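PDB 6OZI: endonuclease V isoform X2 from Ciona intestinalis, which probably cleaves inosine-containing nucleic acid in a metal-dependent reaction, as an endonuclease V of the RNase H-like clan. Local coordinates for residues A[16-20]-A[122-126]; A[173-177]-A[187-192]; A[52-58]-A[69-75]. The protein carries 1 engineered substitution. All blocks are in the same frame, centred on the assembly; numbering follows the deposited sequence. Where two conformers were deposited one is given.

The three contacts belong to one RNase H-like domain of endonuclease V. Interactions 2 and 3 are antiparallel strand pairs at the two ends of the same mixed sheet, on opposite sides of the chain's centre, with centres about 30 Å apart. Interaction 3 holds the potassium ligands Asn-71 and Thr-72. Interaction 1 is not a strand pair. It joins the N-terminal helix to the loop before helix 128-136. Its centre is about 22 Å from that of interaction 2 and about 27 Å from that of interaction 3. Interaction 1 comes nearest the inosine, with His-122 CD2 3.7 Å from O6 of DI5 of chain C. The nearest atoms of interactions 2 and 3 each lie about 7 Å from the nucleic acid.

Interaction 1 (A[16-20]-A[122-126]); sequences QEELR and HIRRC. With nucleotides of chain C.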
loop_
_atom_site.group_PDB
_atom_site.type_symbol
_atom_site.label_atom_id
_atom_site.label_comp_id
_atom_site.label_asym_id
_atom_site.label_seq_id
_atom_site.Cartn_x
_atom_site.Cartn_y
_atom_site.Cartn_z
ATOM N N GLN A 16 -13.978 22.049 -24.443
ATOM C CA GLN A 16 -13.622 22.764 -23.224
ATOM C C GLN A 16 -13.814 24.268 -23.393
ATOM O O GLN A 16 -14.355 24.937 -22.503
ATOM C CB GLN A 16 -12.185 22.426 -22.836
ATOM C CG GLN A 16 -12.033 21.016 -22.299
ATOM C CD GLN A 16 -10.602 20.644 -21.965
ATOM O OE1 GLN A 16 -9.657 21.303 -22.401
ATOM N NE2 GLN A 16 -10.433 19.569 -21.199
ATOM N N GLU A 17 -13.433 24.808 -24.553
ATOM C CA GLU A 17 -13.607 26.241 -24.781
ATOM C C GLU A 17 -15.078 26.632 -24.764
ATOM O O GLU A 17 -15.429 27.708 -24.266
ATOM C CB GLU A 17 -12.959 26.666 -26.101
ATOM C CG GLU A 17 -11.437 26.655 -26.104
ATOM C CD GLU A 17 -10.822 27.745 -25.224
ATOM O OE1 GLU A 17 -11.553 28.648 -24.758
ATOM O OE2 GLU A 17 -9.592 27.699 -25.014
ATOM N N GLU A 18 -15.958 25.787 -25.300
ATOM C CA GLU A 18 -17.366 26.176 -25.255
ATOM C C GLU A 18 -17.985 25.981 -23.870
ATOM O O GLU A 18 -18.930 26.700 -23.519
ATOM C CB GLU A 18 -18.167 25.451 -26.344
ATOM C CG GLU A 18 -18.485 23.994 -26.132
ATOM C CD GLU A 18 -19.378 23.466 -27.253
ATOM O OE1 GLU A 18 -19.675 24.251 -28.187
ATOM O OE2 GLU A 18 -19.790 22.285 -27.205
ATOM N N LEU A 19 -17.479 25.033 -23.069
ATOM C CA LEU A 19 -18.038 24.812 -21.735
ATOM C C LEU A 19 -17.554 25.817 -20.695
ATOM O O LEU A 19 -18.289 26.105 -19.743
ATOM C CB LEU A 19 -17.695 23.408 -21.227
ATOM C CG LEU A 19 -18.576 22.223 -21.585
ATOM C CD1 LEU A 19 -18.036 20.972 -20.911
ATOM C CD2 LEU A 19 -20.000 22.494 -21.126
ATOM N N ARG A 20 -16.340 26.356 -20.845
ATOM C CA ARG A 20 -15.708 27.064 -19.731
ATOM C C ARG A 20 -16.557 28.222 -19.205
ATOM O O ARG A 20 -16.549 28.482 -17.999
ATOM C CB ARG A 20 -14.310 27.551 -20.138
ATOM C CG ARG A 20 -14.286 28.494 -21.326
ATOM C CD ARG A 20 -12.863 28.781 -21.806
ATOM N NE ARG A 20 -12.086 29.507 -20.814
ATOM C CZ ARG A 20 -10.790 29.779 -20.932
ATOM N NH1 ARG A 20 -10.122 29.383 -22.007
ATOM N NH2 ARG A 20 -10.167 30.448 -19.972
ATOM N N HIS A 122 -7.063 25.034 -14.195
ATOM C CA HIS A 122 -6.923 24.279 -15.432
ATOM C C HIS A 122 -6.523 25.237 -16.543
ATOM O O HIS A 122 -6.895 26.414 -16.520
ATOM C CB HIS A 122 -8.240 23.571 -15.754
ATOM C CG HIS A 122 -8.208 22.724 -16.986
ATOM N ND1 HIS A 122 -8.537 23.212 -18.234
ATOM C CD2 HIS A 122 -7.956 21.404 -17.154
ATOM C CE1 HIS A 122 -8.452 22.238 -19.122
ATOM N NE2 HIS A 122 -8.103 21.130 -18.493
ATOM N N ILE A 123 -5.761 24.724 -17.517
ATOM C CA ILE A 123 -5.219 25.575 -18.579
ATOM C C ILE A 123 -6.327 26.331 -19.308
ATOM O O ILE A 123 -6.170 27.510 -19.656
ATOM C CB ILE A 123 -4.361 24.750 -19.555
ATOM C CG1 ILE A 123 -3.851 25.660 -20.678
ATOM C CG2 ILE A 123 -5.139 23.543 -20.086
ATOM C CD1 ILE A 123 -2.828 25.016 -21.585
ATOM N N ARG A 124 -7.457 25.672 -19.567
ATOM C CA ARG A 124 -8.597 26.331 -20.187
ATOM C C ARG A 124 -9.745 26.528 -19.198
ATOM O O ARG A 124 -10.898 26.680 -19.612
ATOM C CB ARG A 124 -9.055 25.557 -21.425
ATOM C CG ARG A 124 -8.144 25.735 -22.655
ATOM C CD ARG A 124 -8.419 24.686 -23.744
ATOM N NE ARG A 124 -8.172 23.320 -23.280
ATOM C CZ ARG A 124 -6.993 22.700 -23.324
ATOM N NH1 ARG A 124 -5.920 23.315 -23.812
ATOM N NH2 ARG A 124 -6.886 21.457 -22.871
ATOM N N ARG A 125 -9.442 26.533 -17.897
ATOM C CA ARG A 125 -10.412 26.834 -16.839
ATOM C C ARG A 125 -11.610 25.888 -16.874
ATOM O O ARG A 125 -12.743 26.283 -16.598
ATOM C CB ARG A 125 -10.870 28.290 -16.918
ATOM C CG ARG A 125 -9.736 29.300 -16.868
ATOM C CD ARG A 125 -8.895 29.154 -15.595
ATOM N NE ARG A 125 -7.993 30.291 -15.442
ATOM C CZ ARG A 125 -6.735 30.316 -15.877
ATOM N NH1 ARG A 125 -6.210 29.252 -16.482
ATOM N NH2 ARG A 125 -6.001 31.410 -15.706
ATOM N N CYS A 126 -11.353 24.620 -17.167
ATOM C CA CYS A 126 -12.402 23.626 -17.326
ATOM C C CYS A 126 -11.864 22.246 -16.948
ATOM O O CYS A 126 -11.874 21.307 -17.746
ATOM C CB CYS A 126 -12.928 23.652 -18.761
ATOM S SG CYS A 126 -14.369 22.597 -19.089
ATOM P P DI C 5 -0.345 15.697 -13.467
ATOM O OP1 DI C 5 0.778 15.425 -12.505
ATOM O OP2 DI C 5 -0.600 14.527 -14.385
ATOM O "O5'" DI C 5 -1.705 16.167 -12.661
ATOM C "C5'" DI C 5 -1.606 16.842 -11.432
ATOM C "C4'" DI C 5 -2.955 16.824 -10.734
ATOM O "O4'" DI C 5 -4.001 17.645 -11.659
ATOM C "C3'" DI C 5 -3.427 15.600 -10.587
ATOM O "O3'" DI C 5 -4.139 15.437 -9.279
ATOM C "C2'" DI C 5 -4.457 15.394 -11.725
ATOM C "C1'" DI C 5 -4.960 16.822 -12.017
ATOM N N9 DI C 5 -5.244 16.928 -13.457
ATOM C C8 DI C 5 -4.584 16.747 -14.612
ATOM N N7 DI C 5 -5.460 17.002 -15.608
ATOM C C5 DI C 5 -6.624 17.329 -15.070
ATOM C C6 DI C 5 -7.967 17.714 -15.691
ATOM O O6 DI C 5 -8.109 17.754 -16.864
ATOM N N1 DI C 5 -9.067 18.015 -14.844
ATOM C C2 DI C 5 -8.920 17.957 -13.419
ATOM N N3 DI C 5 -7.643 17.586 -12.836
ATOM C C4 DI C 5 -6.494 17.276 -13.722
HETATM O O HOH W 1 -12.368 19.142 -19.181
HETATM O O HOH W 2 -14.307 28.664 -16.400
HETATM O O HOH W 3 -7.225 29.828 -21.501
#
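Gln-16, Arg-124 and Arg-20 have the most surface buried where the C-terminal part of the N-terminal helix meets residues 122-126 of the loop before helix 128-136. The loop makes a type I beta turn from His-122 to Arg-125, closed by Arg-125 N to His-122 O at 2.9 Å. Gln-16 points its CA-to-CB bond at this loop. Its OE1 accepts two hydrogen bonds from the Arg-124 guanidinium, 2.7 Å from Arg-124 NE and 2.8 Å from Arg-124 NH2. The same OE1 lies 3.6 Å from His-122 CE1, at the edge of the imidazole. Gln-16 NE2 donates to Ser-84 O, and also to water 1 at 2.8 Å, which donates to Cys-126 O at 2.6 Å.

Arg-20 lays one face of its guanidinium over Arg-125 N and Arg-124 O. Its NH1 forms a salt bridge with Glu-17 OE1 at 3.2 Å, and water 3 joins NH1 to Ile-123 O. Water 2 links Arg-20 O with Arg-125 O. Between these polar groups, Cys-126 SG packs 4.0 Å from Leu-19 CB. Leu-19 also touches helix 128-136.

His-122 NE2 bonds to Ser-84 O, and His-122 CD2 lies 3.7 Å from O6 of the inosine nucleotide DI5 of chain C. The chemistry is mainly polar and water-mediated, so the helix is tied by directional bonds to a loop that approaches the inosine base.

Interaction 2 (A[173-177]-A[187-192]); sequences NELDI and AKAVLY
Ile-177, Leu-175, Ala-187 and Ala-189 form the apolar centre, all on one face of an antiparallel strand pair. Ile-177 (chi1 m, chi2 t) brings CD1 to 4.1 Å from Ala-189 CB and 4.4 Å from Ala-187 CB. Leu-175 (chi1 t, chi2 p) places CB 4.2 Å from Ala-189 CB.

Strands 174-177 and 187-190 are extended, phi/psi near -135/130 at Glu-174 and Leu-175, -164/180 at Ala-187. Their axes approach to 4.5 Å, at 151° between N-to-C directions. Leu-175/Ala-189 and Ile-177/Ala-187 are hydrogen-bonded pairs, with CA atoms 5.0 and 5.2 Å apart. Glu-174/Val-190 and Asp-176/Lys-188 are non-hydrogen-bonded pairs, CA atoms 4.6 and 4.7 Å apart. Leu-175 N to Ala-189 O is 2.9 Å, Ala-189 N to Leu-175 O 2.8 Å, Ile-177 N to Ala-187 O 2.9 Å. At the open end, Leu-191 N to Asn-173 O (3.0 Å) and Asn-173 (chi1 p) ND2 to Leu-191 O (3.4 Å) are weak bonds. There the Tyr-192 ring edge (CD1) lies 3.6 Å from Asn-173 ND2.

On the other face, Glu-174 CG lies 3.9 Å from Val-190 CG1. Asp-176 (chi1 m) OD1 and Lys-188 (chi1 -143°, chi2 and chi3 t, chi4 p) NZ form a very short salt bridge, 2.5 Å.

This is a beta hairpin at one end of the RNase H-like sheet, with 174-179 outermost within this chain. So one face is apolar, packed on helix 157-169 at Leu-175 and on Phe-201 and Phe-121 at Ile-177 and the alanines. The other is mixed: the salt bridge lies beside buried Val-190, with helix 210-219 near Lys-188.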
loop_
_atom_site.group_PDB
_atom_site.type_symbol
_atom_site.label_atom_id
_atom_site.label_comp_id
_atom_site.label_asym_id
_atom_site.label_seq_id
_atom_site.Cartn_x
_atom_site.Cartn_y
_atom_site.Cartn_z
ATOM N N ASN A 173 -1.867 28.182 6.880
ATOM C CA ASN A 173 -2.217 26.867 6.365
ATOM C C ASN A 173 -2.951 26.921 5.031
ATOM O O ASN A 173 -3.341 25.864 4.523
ATOM C CB ASN A 173 -3.066 26.082 7.392
ATOM C CG ASN A 173 -4.453 26.677 7.601
ATOM O OD1 ASN A 173 -4.630 27.892 7.600
ATOM N ND2 ASN A 173 -5.441 25.814 7.799
ATOM N N GLU A 174 -3.128 28.103 4.441
ATOM C CA GLU A 174 -3.817 28.278 3.165
ATOM C C GLU A 174 -3.047 29.278 2.316
ATOM O O GLU A 174 -2.654 30.337 2.812
ATOM C CB GLU A 174 -5.252 28.772 3.374
ATOM C CG GLU A 174 -6.170 27.742 3.999
ATOM C CD GLU A 174 -7.544 28.294 4.308
ATOM O OE1 GLU A 174 -7.639 29.472 4.699
ATOM O OE2 GLU A 174 -8.533 27.552 4.157
ATOM N N LEU A 175 -2.827 28.945 1.047
ATOM C CA LEU A 175 -2.062 29.783 0.132
ATOM C C LEU A 175 -2.807 29.882 -1.191
ATOM O O LEU A 175 -3.094 28.858 -1.816
ATOM C CB LEU A 175 -0.668 29.201 -0.100
ATOM C CG LEU A 175 0.169 29.947 -1.136
ATOM C CD1 LEU A 175 0.627 31.272 -0.547
ATOM C CD2 LEU A 175 1.352 29.127 -1.625
ATOM N N ASP A 176 -3.088 31.100 -1.639
ATOM C CA ASP A 176 -3.727 31.268 -2.935
ATOM C C ASP A 176 -2.738 30.935 -4.041
ATOM O O ASP A 176 -1.591 31.389 -4.021
ATOM C CB ASP A 176 -4.247 32.696 -3.121
ATOM C CG ASP A 176 -5.388 33.032 -2.187
ATOM O OD1 ASP A 176 -6.450 32.386 -2.300
ATOM O OD2 ASP A 176 -5.246 33.977 -1.384
ATOM N N ILE A 177 -3.184 30.141 -5.008
ATOM C CA ILE A 177 -2.414 29.852 -6.211
ATOM C C ILE A 177 -2.937 30.764 -7.311
ATOM O O ILE A 177 -4.150 30.825 -7.548
ATOM C CB ILE A 177 -2.525 28.366 -6.595
ATOM C CG1 ILE A 177 -1.787 27.512 -5.561
ATOM C CG2 ILE A 177 -1.986 28.121 -7.990
ATOM C CD1 ILE A 177 -2.083 26.023 -5.652
ATOM N N ALA A 187 -6.777 28.482 -7.387
ATOM C CA ALA A 187 -6.974 27.423 -6.412
ATOM C C ALA A 187 -6.406 27.874 -5.077
ATOM O O ALA A 187 -5.846 28.966 -4.944
ATOM C CB ALA A 187 -6.313 26.120 -6.868
ATOM N N LYS A 188 -6.524 26.995 -4.090
ATOM C CA LYS A 188 -6.038 27.242 -2.742
ATOM C C LYS A 188 -5.269 26.003 -2.305
ATOM O O LYS A 188 -5.813 24.894 -2.327
ATOM C CB LYS A 188 -7.208 27.547 -1.802
ATOM C CG LYS A 188 -6.926 28.595 -0.757
ATOM C CD LYS A 188 -8.234 29.225 -0.314
ATOM C CE LYS A 188 -8.010 30.479 0.524
ATOM N NZ LYS A 188 -7.725 31.661 -0.320
ATOM N N ALA A 189 -3.992 26.179 -1.986
ATOM C CA ALA A 189 -3.192 25.133 -1.359
ATOM C C ALA A 189 -3.504 25.112 0.131
ATOM O O ALA A 189 -3.319 26.121 0.816
ATOM C CB ALA A 189 -1.706 25.384 -1.593
ATOM N N VAL A 190 -4.010 23.987 0.630
ATOM C CA VAL A 190 -4.515 23.931 1.995
ATOM C C VAL A 190 -3.885 22.768 2.741
ATOM O O VAL A 190 -3.429 21.778 2.152
ATOM C CB VAL A 190 -6.055 23.820 2.050
ATOM C CG1 VAL A 190 -6.701 25.000 1.331
ATOM C CG2 VAL A 190 -6.528 22.484 1.484
ATOM N N LEU A 191 -3.867 22.909 4.064
ATOM C CA LEU A 191 -3.338 21.899 4.975
ATOM C C LEU A 191 -4.236 21.921 6.208
ATOM O O LEU A 191 -4.051 22.751 7.103
ATOM C CB LEU A 191 -1.885 22.203 5.313
ATOM C CG LEU A 191 -0.996 21.111 5.892
ATOM C CD1 LEU A 191 0.440 21.607 5.862
ATOM C CD2 LEU A 191 -1.406 20.753 7.320
ATOM N N TYR A 192 -5.184 20.989 6.273
ATOM C CA TYR A 192 -6.155 20.964 7.357
ATOM C C TYR A 192 -5.955 19.816 8.326
ATOM O O TYR A 192 -6.229 19.976 9.516
ATOM C CB TYR A 192 -7.580 20.882 6.792
ATOM C CG TYR A 192 -7.987 22.090 5.980
ATOM C CD1 TYR A 192 -7.628 23.369 6.378
ATOM C CD2 TYR A 192 -8.719 21.950 4.806
ATOM C CE1 TYR A 192 -8.002 24.477 5.641
ATOM C CE2 TYR A 192 -9.096 23.054 4.057
ATOM C CZ TYR A 192 -8.733 24.313 4.478
ATOM O OH TYR A 192 -9.102 25.413 3.738
#

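Interaction 3 (A[52-58]-A[69-75]); sequences LAVSCMV and YMNTTKV. With K (potassium ion), chain E.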
loop_
_atom_site.group_PDB
_atom_site.type_symbol
_atom_site.label_atom_id
_atom_site.label_comp_id
_atom_site.label_asym_id
_atom_site.label_seq_id
_atom_site.Cartn_x
_atom_site.Cartn_y
_atom_site.Cartn_z
ATOM N N LEU A 52 -10.479 -3.092 -18.415
ATOM C CA LEU A 52 -11.197 -3.340 -17.173
ATOM C C LEU A 52 -11.031 -2.174 -16.201
ATOM O O LEU A 52 -9.906 -1.793 -15.860
ATOM C CB LEU A 52 -10.698 -4.646 -16.560
ATOM C CG LEU A 52 -11.041 -4.908 -15.104
ATOM C CD1 LEU A 52 -12.546 -5.073 -14.983
ATOM C CD2 LEU A 52 -10.323 -6.151 -14.614
ATOM N N ALA A 53 -12.150 -1.608 -15.750
ATOM C CA ALA A 53 -12.104 -0.551 -14.750
ATOM C C ALA A 53 -13.318 -0.683 -13.845
ATOM O O ALA A 53 -14.253 -1.435 -14.127
ATOM C CB ALA A 53 -12.052 0.834 -15.402
ATOM N N VAL A 54 -13.295 0.054 -12.737
ATOM C CA VAL A 54 -14.394 0.071 -11.776
ATOM C C VAL A 54 -14.604 1.509 -11.319
ATOM O O VAL A 54 -13.665 2.151 -10.841
ATOM C CB VAL A 54 -14.117 -0.832 -10.561
ATOM C CG1 VAL A 54 -15.184 -0.638 -9.503
ATOM C CG2 VAL A 54 -14.019 -2.296 -10.976
ATOM N N SER A 55 -15.817 2.022 -11.481
ATOM C CA SER A 55 -16.180 3.309 -10.912
ATOM C C SER A 55 -16.816 3.103 -9.542
ATOM O O SER A 55 -17.286 2.017 -9.209
ATOM C CB SER A 55 -17.134 4.068 -11.835
ATOM O OG SER A 55 -18.398 3.435 -11.914
ATOM N N CYS A 56 -16.800 4.159 -8.732
ATOM C CA CYS A 56 -17.432 4.118 -7.420
ATOM C C CYS A 56 -17.990 5.490 -7.083
ATOM O O CYS A 56 -17.331 6.514 -7.303
ATOM C CB CYS A 56 -16.454 3.683 -6.319
ATOM S SG CYS A 56 -17.149 3.737 -4.631
ATOM N N MET A 57 -19.203 5.503 -6.542
ATOM C CA MET A 57 -19.799 6.722 -6.018
ATOM C C MET A 57 -20.216 6.450 -4.582
ATOM O O MET A 57 -20.770 5.386 -4.283
ATOM C CB MET A 57 -20.996 7.178 -6.867
ATOM C CG MET A 57 -21.731 8.393 -6.312
ATOM S SD MET A 57 -22.820 9.204 -7.519
ATOM C CE MET A 57 -21.644 9.978 -8.639
ATOM N N VAL A 58 -19.912 7.394 -3.692
ATOM C CA VAL A 58 -20.230 7.280 -2.277
ATOM C C VAL A 58 -20.986 8.528 -1.856
ATOM O O VAL A 58 -20.884 9.584 -2.483
ATOM C CB VAL A 58 -18.969 7.112 -1.400
ATOM C CG1 VAL A 58 -18.276 5.784 -1.683
ATOM C CG2 VAL A 58 -18.013 8.274 -1.633
ATOM N N TYR A 69 -24.002 5.803 1.592
ATOM C CA TYR A 69 -24.255 5.191 0.293
ATOM C C TYR A 69 -22.934 4.814 -0.359
ATOM O O TYR A 69 -21.954 5.552 -0.262
ATOM C CB TYR A 69 -25.039 6.138 -0.623
ATOM C CG TYR A 69 -25.276 5.625 -2.040
ATOM C CD1 TYR A 69 -24.347 5.856 -3.055
ATOM C CD2 TYR A 69 -26.443 4.942 -2.367
ATOM C CE1 TYR A 69 -24.567 5.411 -4.346
ATOM C CE2 TYR A 69 -26.667 4.492 -3.653
ATOM C CZ TYR A 69 -25.728 4.730 -4.639
ATOM O OH TYR A 69 -25.965 4.283 -5.918
ATOM N N MET A 70 -22.917 3.665 -1.026
ATOM C CA MET A 70 -21.761 3.257 -1.810
ATOM C C MET A 70 -22.232 2.379 -2.958
ATOM O O MET A 70 -23.140 1.560 -2.789
ATOM C CB MET A 70 -20.728 2.507 -0.957
ATOM C CG MET A 70 -19.426 2.176 -1.690
ATOM S SD MET A 70 -19.477 0.609 -2.595
ATOM C CE MET A 70 -19.106 -0.546 -1.272
ATOM N N ASN A 71 -21.620 2.563 -4.126
ATOM C CA ASN A 71 -21.852 1.660 -5.245
ATOM C C ASN A 71 -20.614 1.645 -6.133
ATOM O O ASN A 71 -19.976 2.682 -6.332
ATOM C CB ASN A 71 -23.095 2.057 -6.056
ATOM C CG ASN A 71 -23.378 1.089 -7.196
ATOM O OD1 ASN A 71 -23.944 0.012 -6.990
ATOM N ND2 ASN A 71 -22.989 1.470 -8.405
ATOM N N THR A 72 -20.279 0.464 -6.653
ATOM C CA THR A 72 -19.202 0.308 -7.623
ATOM C C THR A 72 -19.768 -0.319 -8.889
ATOM O O THR A 72 -20.730 -1.082 -8.836
ATOM C CB THR A 72 -18.055 -0.572 -7.096
ATOM O OG1 THR A 72 -18.545 -1.892 -6.830
ATOM C CG2 THR A 72 -17.468 0.009 -5.818
ATOM N N THR A 73 -19.162 0.002 -10.030
ATOM C CA THR A 73 -19.644 -0.481 -11.317
ATOM C C THR A 73 -18.462 -0.887 -12.179
ATOM O O THR A 73 -17.532 -0.100 -12.368
ATOM C CB THR A 73 -20.454 0.596 -12.048
ATOM O OG1 THR A 73 -21.428 1.152 -11.159
ATOM C CG2 THR A 73 -21.161 0.003 -13.253
ATOM N N LYS A 74 -18.491 -2.112 -12.694
ATOM C CA LYS A 74 -17.511 -2.507 -13.696
ATOM C C LYS A 74 -17.779 -1.735 -14.983
ATOM O O LYS A 74 -18.886 -1.786 -15.528
ATOM C CB LYS A 74 -17.574 -4.011 -13.935
ATOM C CG LYS A 74 -16.574 -4.525 -14.957
ATOM C CD LYS A 74 -16.795 -6.010 -15.224
ATOM C CE LYS A 74 -15.929 -6.513 -16.373
ATOM N NZ LYS A 74 -16.195 -5.746 -17.622
ATOM N N VAL A 75 -16.768 -1.013 -15.459
ATOM C CA VAL A 75 -16.900 -0.109 -16.591
ATOM C C VAL A 75 -15.726 -0.317 -17.531
ATOM O O VAL A 75 -14.664 -0.819 -17.141
ATOM C CB VAL A 75 -16.975 1.373 -16.169
ATOM C CG1 VAL A 75 -18.152 1.605 -15.235
ATOM C CG2 VAL A 75 -15.672 1.800 -15.528
HETATM K K K E . -23.006 -2.450 -8.045
HETATM O O HOH W 4 -23.436 -0.782 -10.639
HETATM O O HOH W 5 -20.935 -4.097 -7.470
HETATM O O HOH W 6 -21.799 -2.152 -5.109
#
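This beta hairpin lies at one end of the RNase H-like sheet and carries a potassium site on its outermost strand. Strands 52-58 and 69-75 run antiparallel, with 158° between their directions and 4.4 Å between their axes. Three hydrogen-bonded pairs set the register. Ser-55 N to Thr-73 O and Thr-73 N to Ser-55 O are both 2.9 Å. Met-57 N to Asn-71 O is 2.9 Å, and Asn-71 N to Met-57 O is 3.0 Å. Ala-53 and Val-75 pair in the same way.

Ala-53, Ser-55, Met-57, Asn-71, Thr-73 and Val-75 share one face. Here Ala-53 CB meets Val-75 CG2 at 3.7 Å. The end of Met-57 leads away, onto Phe-94 and Glu-97 of helix 86-104. Glu-97 accepts hydrogen bonds from Ser-55 OG, Thr-73 OG1 and Asn-71 ND2. The opposite face holds Val-54, Cys-56, Val-58, Met-70, Thr-72 and Lys-74. Met-70 CG lies 3.8 Å from Val-58 CG1 and 4.0 Å from Cys-56 SG. Helix 227-243 covers this face, with Ser-236 on Cys-56 and Trp-235 on Met-70.

Waters 4, 5 and 6 bind the ion, their oxygens 3.1, 2.7 and 3.2 Å from K; the protein ligands are Asn-71 OD1 and Thr-72 O, each 2.8 Å from K.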